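Local structure of molinate hydrolase (Gulosibacter molinativorax, 4UB9) at residues A[91-96]-A[421-426]. The protein hydrolyses the thiocarbamate pesticide molinate and is a zinc-binding member of the amidohydrolase family. Sequence-based numbering, arbitrary orientation.
Sequences PGLVNG and AGTANP
T423 OG1 is gripped twice from its own chain, by a hydrogen bond with the carbonyl of I419 and a weak one with that of L420, at the end of helix 415-421. The contact joins the turn between that helix and helix 424-429 to strand 88-95 of an amidohydrolase, a family with a TIM-barrel fold. OG1 is tucked between the backbone N and C (chi1 39°), which faces it back to the helix and leaves CG2 anti to the carbonyl carbon. Threonine suits the place because this second branch is apolar: CG2 meets L93 CD2 at 3.9 Å and P91 CG at 4.0 Å, the proline side chain crossing at about a right angle. L93 CG is likewise anti to its own carbonyl carbon.

One backbone bond ties the turn to the strand. V94 N donates to G422 O at 2.9 Å, with an N-H...O angle of 146°; the donor N lies in the plane of the G422 carbonyl, at a C=O...N angle of 155°. G422 is the first residue to leave the helical conformation, and it turns its O to V94 N. V94 O also stands 3.1 Å from G422 O, a meeting of two acceptors and therefore no bond. G96 passes its carbonyl to Y430 OH.

V94, branched at CB, serves two neighbours with its two methyls. CG2 lies against the turn, 3.7 Å from T423 O, while CG1, anti to the backbone N, packs at the start of helix 424-429, where it meets the CB-CG side of P426, 3.7 Å from P426 CB, the two side chains crossing obliquely.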
loop_
_atom_site.group_PDB
_atom_site.type_symbol
_atom_site.label_atom_id
_atom_site.label_comp_id
_atom_site.label_asym_id
_atom_site.label_seq_id
_atom_site.Cartn_x
_atom_site.Cartn_y
_atom_site.Cartn_z
ATOM N N PRO A 91 10.653 -24.523 -42.010
ATOM C CA PRO A 91 11.727 -24.861 -41.105
ATOM C C PRO A 91 11.163 -24.935 -39.724
ATOM O O PRO A 91 10.110 -24.385 -39.458
ATOM C CB PRO A 91 12.692 -23.678 -41.222
ATOM C CG PRO A 91 12.191 -22.839 -42.347
ATOM C CD PRO A 91 10.756 -23.143 -42.480
ATOM N N GLY A 92 11.889 -25.587 -38.839
ATOM C CA GLY A 92 11.565 -25.498 -37.412
ATOM C C GLY A 92 11.392 -24.024 -36.998
ATOM O O GLY A 92 12.218 -23.157 -37.348
ATOM N N LEU A 93 10.295 -23.726 -36.318
ATOM C CA LEU A 93 10.022 -22.359 -35.925
ATOM C C LEU A 93 10.981 -21.919 -34.815
ATOM O O LEU A 93 11.505 -22.740 -34.039
ATOM C CB LEU A 93 8.565 -22.150 -35.525
ATOM C CG LEU A 93 7.559 -22.554 -36.617
ATOM C CD1 LEU A 93 6.129 -22.353 -36.153
ATOM C CD2 LEU A 93 7.774 -21.808 -37.902
ATOM N N VAL A 94 11.169 -20.603 -34.749
ATOM C CA VAL A 94 12.183 -19.995 -33.873
ATOM C C VAL A 94 11.653 -18.764 -33.192
ATOM O O VAL A 94 11.119 -17.844 -33.836
ATOM C CB VAL A 94 13.445 -19.598 -34.675
ATOM C CG1 VAL A 94 14.511 -19.021 -33.749
ATOM C CG2 VAL A 94 14.008 -20.802 -35.427
ATOM N N ASN A 95 11.793 -18.747 -31.877
ATOM C CA ASN A 95 11.308 -17.615 -31.081
ATOM C C ASN A 95 12.502 -16.864 -30.535
ATOM O O ASN A 95 13.275 -17.405 -29.742
ATOM C CB ASN A 95 10.416 -18.081 -29.920
ATOM C CG ASN A 95 9.602 -16.953 -29.310
ATOM O OD1 ASN A 95 10.082 -15.811 -29.139
ATOM N ND2 ASN A 95 8.341 -17.256 -28.973
ATOM N N GLY A 96 12.578 -15.585 -30.874
ATOM C CA GLY A 96 13.719 -14.743 -30.488
ATOM C C GLY A 96 13.732 -14.176 -29.078
ATOM O O GLY A 96 14.707 -13.555 -28.664
ATOM N N ALA A 421 10.504 -13.681 -40.068
ATOM C CA ALA A 421 10.699 -13.099 -38.755
ATOM C C ALA A 421 10.716 -14.168 -37.686
ATOM O O ALA A 421 11.429 -14.054 -36.703
ATOM C CB ALA A 421 9.646 -12.064 -38.438
ATOM N N GLY A 422 9.981 -15.234 -37.927
ATOM C CA GLY A 422 9.890 -16.339 -37.013
ATOM C C GLY A 422 10.726 -17.536 -37.363
ATOM O O GLY A 422 10.556 -18.572 -36.776
ATOM N N THR A 423 11.574 -17.425 -38.367
ATOM C CA THR A 423 12.444 -18.527 -38.727
ATOM C C THR A 423 13.884 -18.122 -38.909
ATOM O O THR A 423 14.695 -18.268 -38.031
ATOM C CB THR A 423 11.971 -19.237 -40.007
ATOM O OG1 THR A 423 11.493 -18.281 -40.943
ATOM C CG2 THR A 423 10.881 -20.194 -39.692
ATOM N N ALA A 424 14.180 -17.634 -40.096
ATOM C CA ALA A 424 15.500 -17.226 -40.481
ATOM C C ALA A 424 16.032 -16.025 -39.732
ATOM O O ALA A 424 17.180 -15.974 -39.416
ATOM C CB ALA A 424 15.553 -16.989 -41.972
ATOM N N ASN A 425 15.183 -15.048 -39.489
ATOM C CA ASN A 425 15.625 -13.783 -38.950
ATOM C C ASN A 425 16.225 -13.792 -37.548
ATOM O O ASN A 425 17.250 -13.207 -37.338
ATOM C CB ASN A 425 14.518 -12.745 -39.093
ATOM C CG ASN A 425 14.162 -12.453 -40.539
ATOM O OD1 ASN A 425 13.305 -11.660 -40.806
ATOM N ND2 ASN A 425 14.814 -13.103 -41.460
ATOM N N PRO A 426 15.617 -14.497 -36.609
ATOM C CA PRO A 426 16.224 -14.650 -35.299
ATOM C C PRO A 426 17.545 -15.372 -35.406
ATOM O O PRO A 426 18.500 -14.996 -34.764
ATOM C CB PRO A 426 15.242 -15.530 -34.540
ATOM C CG PRO A 426 14.005 -15.542 -35.334
ATOM C CD PRO A 426 14.305 -15.152 -36.719
#